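Local coordinates for protein flavohemoglobin (Malassezia yamatoensis, PDB 6O0A) that binds heme and FAD and is required for nitric oxide resistance, probably by acting as an NAD(P)H-dependent nitric oxide dioxygenase, at residues I362-G372 with I389-F399. Sequence-based numbering, arbitrary orientation.
With FAD (flavin-adenine dinucleotide), chain B.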
loop_
_atom_site.group_PDB
_atom_site.type_symbol
_atom_site.label_atom_id
_atom_site.label_comp_id
_atom_site.label_asym_id
_atom_site.label_seq_id
_atom_site.Cartn_x
_atom_site.Cartn_y
_atom_site.Cartn_z
ATOM N N ILE A 362 1.866 -10.633 24.750
ATOM C CA ILE A 362 1.333 -10.973 23.437
ATOM C C ILE A 362 1.391 -12.492 23.286
ATOM O O ILE A 362 2.489 -13.068 23.212
ATOM C CB ILE A 362 2.100 -10.267 22.311
ATOM C CG1 ILE A 362 2.092 -8.751 22.527
ATOM C CG2 ILE A 362 1.491 -10.603 20.952
ATOM C CD1 ILE A 362 2.808 -7.976 21.446
ATOM N N PRO A 363 0.255 -13.178 23.239
ATOM C CA PRO A 363 0.270 -14.638 23.111
ATOM C C PRO A 363 0.566 -15.096 21.688
ATOM O O PRO A 363 0.481 -14.338 20.718
ATOM C CB PRO A 363 -1.147 -15.040 23.531
ATOM C CG PRO A 363 -1.979 -13.849 23.183
ATOM C CD PRO A 363 -1.105 -12.647 23.432
ATOM N N ALA A 364 0.903 -16.385 21.583
ATOM C CA ALA A 364 1.339 -16.957 20.313
ATOM C C ALA A 364 0.222 -17.037 19.283
ATOM O O ALA A 364 0.506 -17.230 18.094
ATOM C CB ALA A 364 1.930 -18.352 20.534
ATOM N N ASN A 365 -1.036 -16.900 19.702
ATOM C CA ASN A 365 -2.160 -16.908 18.775
ATOM C C ASN A 365 -2.638 -15.506 18.404
ATOM O O ASN A 365 -3.611 -15.377 17.655
ATOM C CB ASN A 365 -3.322 -17.726 19.357
ATOM C CG ASN A 365 -3.965 -17.061 20.556
ATOM O OD1 ASN A 365 -3.290 -16.424 21.368
ATOM N ND2 ASN A 365 -5.279 -17.205 20.673
ATOM N N ALA A 366 -1.972 -14.462 18.890
ATOM C CA ALA A 366 -2.331 -13.098 18.524
ATOM C C ALA A 366 -1.811 -12.757 17.135
ATOM O O ALA A 366 -0.722 -13.183 16.740
ATOM C CB ALA A 366 -1.768 -12.099 19.532
ATOM N N SER A 367 -2.607 -11.998 16.388
ATOM C CA SER A 367 -2.123 -11.326 15.193
ATOM C C SER A 367 -1.725 -9.915 15.582
ATOM O O SER A 367 -2.412 -9.260 16.376
ATOM C CB SER A 367 -3.187 -11.290 14.094
ATOM O OG SER A 367 -3.531 -12.594 13.658
ATOM N N VAL A 368 -0.595 -9.459 15.050
ATOM C CA VAL A 368 -0.082 -8.123 15.327
ATOM C C VAL A 368 -0.042 -7.350 14.020
ATOM O O VAL A 368 0.547 -7.818 13.039
ATOM C CB VAL A 368 1.318 -8.170 15.962
ATOM C CG1 VAL A 368 1.795 -6.768 16.254
ATOM C CG2 VAL A 368 1.309 -9.025 17.228
ATOM N N PHE A 369 -0.652 -6.168 14.015
ATOM C CA PHE A 369 -0.697 -5.291 12.850
ATOM C C PHE A 369 0.146 -4.046 13.113
ATOM O O PHE A 369 0.036 -3.438 14.182
ATOM C CB PHE A 369 -2.145 -4.897 12.537
ATOM C CG PHE A 369 -2.269 -3.821 11.502
ATOM C CD1 PHE A 369 -2.120 -4.114 10.156
ATOM C CD2 PHE A 369 -2.534 -2.509 11.874
ATOM C CE1 PHE A 369 -2.230 -3.117 9.201
ATOM C CE2 PHE A 369 -2.654 -1.500 10.914
ATOM C CZ PHE A 369 -2.502 -1.806 9.580
ATOM N N LEU A 370 0.990 -3.673 12.147
ATOM C CA LEU A 370 1.845 -2.494 12.250
ATOM C C LEU A 370 1.527 -1.507 11.137
ATOM O O LEU A 370 1.412 -1.890 9.972
ATOM C CB LEU A 370 3.331 -2.853 12.144
ATOM C CG LEU A 370 3.849 -3.995 13.006
ATOM C CD1 LEU A 370 5.317 -4.266 12.671
ATOM C CD2 LEU A 370 3.664 -3.645 14.479
ATOM N N CYS A 371 1.436 -0.230 11.485
ATOM C CA CYS A 371 1.357 0.792 10.448
ATOM C C CYS A 371 2.031 2.057 10.950
ATOM O O CYS A 371 1.568 2.664 11.916
ATOM C CB CYS A 371 -0.088 1.075 10.061
ATOM S SG CYS A 371 -0.184 2.110 8.615
ATOM N N GLY A 372 3.107 2.450 10.288
ATOM C CA GLY A 372 3.830 3.645 10.645
ATOM C C GLY A 372 4.933 3.873 9.640
ATOM O O GLY A 372 5.011 3.187 8.619
ATOM N N ILE A 389 7.601 -13.308 18.904
ATOM C CA ILE A 389 6.414 -13.275 18.059
ATOM C C ILE A 389 6.768 -13.820 16.684
ATOM O O ILE A 389 7.802 -13.462 16.103
ATOM C CB ILE A 389 5.849 -11.849 17.971
ATOM C CG1 ILE A 389 5.568 -11.311 19.376
ATOM C CG2 ILE A 389 4.589 -11.818 17.105
ATOM C CD1 ILE A 389 4.709 -12.231 20.218
ATOM N N ALA A 390 5.917 -14.699 16.163
ATOM C CA ALA A 390 6.165 -15.310 14.864
ATOM C C ALA A 390 6.045 -14.279 13.751
ATOM O O ALA A 390 5.109 -13.479 13.727
ATOM C CB ALA A 390 5.177 -16.446 14.623
ATOM N N LYS A 391 7.004 -14.306 12.819
ATOM C CA LYS A 391 6.922 -13.439 11.646
ATOM C C LYS A 391 5.596 -13.625 10.918
ATOM O O LYS A 391 5.009 -12.659 10.414
ATOM C CB LYS A 391 8.095 -13.723 10.701
ATOM N N HIS A 392 5.098 -14.863 10.878
ATOM C CA HIS A 392 3.843 -15.170 10.204
ATOM C C HIS A 392 2.654 -14.480 10.855
ATOM O O HIS A 392 1.591 -14.386 10.234
ATOM C CB HIS A 392 3.634 -16.686 10.202
ATOM C CG HIS A 392 2.522 -17.158 9.319
ATOM N ND1 HIS A 392 2.459 -16.867 7.973
ATOM C CD2 HIS A 392 1.444 -17.936 9.585
ATOM C CE1 HIS A 392 1.383 -17.430 7.452
ATOM N NE2 HIS A 392 0.751 -18.085 8.409
ATOM N N LYS A 393 2.807 -14.004 12.093
ATOM C CA LYS A 393 1.741 -13.335 12.830
ATOM C C LYS A 393 1.823 -11.817 12.763
ATOM O O LYS A 393 0.975 -11.143 13.355
ATOM C CB LYS A 393 1.770 -13.760 14.303
ATOM C CG LYS A 393 1.282 -15.173 14.565
ATOM C CD LYS A 393 -0.190 -15.323 14.219
ATOM C CE LYS A 393 -0.741 -16.635 14.757
ATOM N NZ LYS A 393 -2.120 -16.881 14.257
ATOM N N ILE A 394 2.830 -11.264 12.097
ATOM C CA ILE A 394 3.037 -9.822 12.037
ATOM C C ILE A 394 2.619 -9.355 10.653
ATOM O O ILE A 394 3.150 -9.826 9.642
ATOM C CB ILE A 394 4.495 -9.444 12.335
ATOM C CG1 ILE A 394 4.938 -10.050 13.670
ATOM C CG2 ILE A 394 4.671 -7.928 12.335
ATOM C CD1 ILE A 394 6.391 -9.799 13.997
ATOM N N PHE A 395 1.661 -8.440 10.610
ATOM C CA PHE A 395 1.132 -7.900 9.371
ATOM C C PHE A 395 1.455 -6.417 9.320
ATOM O O PHE A 395 1.444 -5.741 10.350
ATOM C CB PHE A 395 -0.381 -8.105 9.286
ATOM C CG PHE A 395 -0.805 -9.537 9.362
ATOM C CD1 PHE A 395 -0.969 -10.166 10.587
ATOM C CD2 PHE A 395 -1.054 -10.255 8.204
ATOM C CE1 PHE A 395 -1.362 -11.499 10.651
ATOM C CE2 PHE A 395 -1.448 -11.581 8.262
ATOM C CZ PHE A 395 -1.606 -12.200 9.486
ATOM N N TYR A 396 1.754 -5.902 8.135
ATOM C CA TYR A 396 2.132 -4.501 8.083
ATOM C C TYR A 396 1.551 -3.845 6.840
ATOM O O TYR A 396 1.112 -4.506 5.892
ATOM C CB TYR A 396 3.658 -4.323 8.155
ATOM C CG TYR A 396 4.443 -4.907 7.000
ATOM C CD1 TYR A 396 4.488 -4.260 5.769
ATOM C CD2 TYR A 396 5.174 -6.080 7.151
ATOM C CE1 TYR A 396 5.211 -4.778 4.710
ATOM C CE2 TYR A 396 5.908 -6.606 6.096
ATOM C CZ TYR A 396 5.921 -5.949 4.876
ATOM O OH TYR A 396 6.645 -6.456 3.816
ATOM N N GLU A 397 1.551 -2.518 6.881
ATOM C CA GLU A 397 1.005 -1.678 5.823
ATOM C C GLU A 397 1.972 -0.517 5.640
ATOM O O GLU A 397 2.136 0.302 6.550
ATOM C CB GLU A 397 -0.394 -1.183 6.187
ATOM C CG GLU A 397 -0.974 -0.157 5.239
ATOM C CD GLU A 397 -1.562 -0.775 3.989
ATOM O OE1 GLU A 397 -0.856 -1.539 3.291
ATOM O OE2 GLU A 397 -2.746 -0.498 3.707
ATOM N N ILE A 398 2.638 -0.473 4.491
ATOM C CA ILE A 398 3.591 0.589 4.187
ATOM C C ILE A 398 2.849 1.724 3.493
ATOM O O ILE A 398 2.115 1.493 2.523
ATOM C CB ILE A 398 4.739 0.059 3.308
ATOM C CG1 ILE A 398 5.539 -1.016 4.052
ATOM C CG2 ILE A 398 5.638 1.203 2.842
ATOM C CD1 ILE A 398 6.504 -1.784 3.171
ATOM N N PHE A 399 3.031 2.951 3.990
ATOM C CA PHE A 399 2.414 4.135 3.381
ATOM C C PHE A 399 3.378 4.717 2.341
ATOM O O PHE A 399 4.064 5.719 2.560
ATOM C CB PHE A 399 2.041 5.167 4.443
ATOM C CG PHE A 399 0.715 4.909 5.141
ATOM C CD1 PHE A 399 0.007 3.725 4.951
ATOM C CD2 PHE A 399 0.170 5.872 5.983
ATOM C CE1 PHE A 399 -1.220 3.503 5.607
ATOM C CE2 PHE A 399 -1.056 5.651 6.650
ATOM C CZ PHE A 399 -1.746 4.470 6.450
HETATM P PA FAD B . 5.398 12.379 -2.723
HETATM O O1A FAD B . 5.393 13.424 -3.775
HETATM O O2A FAD B . 4.900 11.026 -3.149
HETATM O O5B FAD B . 6.870 12.226 -2.122
HETATM C C5B FAD B . 7.174 11.137 -1.231
HETATM C C4B FAD B . 8.644 11.255 -0.919
HETATM O O4B FAD B . 9.394 11.182 -2.153
HETATM C C3B FAD B . 9.066 12.573 -0.296
HETATM O O3B FAD B . 8.891 12.583 1.119
HETATM C C2B FAD B . 10.550 12.640 -0.668
HETATM O O2B FAD B . 11.355 11.889 0.235
HETATM C C1B FAD B . 10.566 11.975 -2.051
HETATM N N9A FAD B . 10.584 12.925 -3.159
HETATM C C8A FAD B . 9.548 13.719 -3.571
HETATM N N7A FAD B . 9.857 14.534 -4.550
HETATM C C5A FAD B . 11.193 14.259 -4.795
HETATM C C6A FAD B . 12.131 14.837 -5.670
HETATM N N6A FAD B . 11.841 15.834 -6.515
HETATM N N1A FAD B . 13.398 14.366 -5.633
HETATM C C2A FAD B . 13.692 13.376 -4.784
HETATM N N3A FAD B . 12.894 12.759 -3.905
HETATM C C4A FAD B . 11.653 13.257 -3.955
HETATM N N1 FAD B . -0.958 8.981 3.810
HETATM C C2 FAD B . -1.746 9.657 4.701
HETATM O O2 FAD B . -1.476 10.810 5.065
HETATM N N3 FAD B . -2.882 9.037 5.214
HETATM C C4 FAD B . -3.321 7.764 4.899
HETATM O O4 FAD B . -4.358 7.319 5.392
HETATM C C4X FAD B . -2.484 7.061 3.956
HETATM N N5 FAD B . -2.829 5.850 3.606
HETATM C C5X FAD B . -2.020 5.177 2.696
HETATM C C6 FAD B . -2.364 3.877 2.322
HETATM C C7 FAD B . -1.595 3.166 1.406
HETATM C C7M FAD B . -1.972 1.748 1.053
HETATM C C8 FAD B . -0.464 3.773 0.833
HETATM C C8M FAD B . 0.371 3.050 -0.190
HETATM C C9 FAD B . -0.113 5.063 1.213
HETATM C C9A FAD B . -0.869 5.765 2.146
HETATM N N10 FAD B . -0.528 7.074 2.555
HETATM C C10 FAD B . -1.317 7.749 3.463
HETATM C "C1'" FAD B . 0.617 7.775 1.953
HETATM C "C2'" FAD B . 0.227 8.560 0.704
HETATM O "O2'" FAD B . -0.228 7.657 -0.304
HETATM C "C3'" FAD B . 1.387 9.402 0.162
HETATM O "O3'" FAD B . 2.527 8.564 -0.026
HETATM C "C4'" FAD B . 1.774 10.563 1.076
HETATM O "O4'" FAD B . 0.597 11.311 1.389
HETATM C "C5'" FAD B . 2.834 11.460 0.468
HETATM O "O5'" FAD B . 2.322 12.005 -0.770
HETATM P P FAD B . 3.051 13.295 -1.366
HETATM O O1P FAD B . 2.936 14.522 -0.533
HETATM O O2P FAD B . 2.497 13.492 -2.750
HETATM O O3P FAD B . 4.589 12.890 -1.454
HETATM O O HOH W 1 -3.743 -14.705 14.896
#
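Strand 367-371 runs parallel to 394-397, with Val368 and Leu370 exchanging four backbone hydrogen bonds with Lys393, Phe395 and Glu397, from the straight Val368 N to Lys393 O (2.9 Å) to the bent Glu397 N to Leu370 O (3.2 Å, 136° at the hydrogen). The pair closes a beta-alpha-beta crossover through helix 374-386, and places 394-397 at the edge of the parallel sheet of the NAD-binding domain, as in ferredoxin reductase-like proteins. On the face under that helix, Leu370 CD1 meets Ile394 CG2 at 3.7 Å, and Leu384 of the helix covers both Val368 and Ile394. Ahead of the two strands, Ile389 brings its CD1 against Ile362 CG2, the two side chains crossing at about a right angle. Phe369 and Phe395 occupy the other face, where the Phe369 ring lies alongside Glu397 CB and meets Phe296 edge-to-face. The aliphatic chain of Lys393, bent at chi2 (-65°), runs past Ala366 O, and its NZ donates to a water that in turn donates to Asn365 O; Ser367 OG is bonded to Leu273 O. Toward the flavin, Cys371 has SG anti to its own N (chi1 -170°), which carries the sulfur over the Phe399 ring, 3.8 Å from its centroid. The opposite face of that ring covers the isoalloxazine, with Phe399 CZ 3.3 Å from FAD N5.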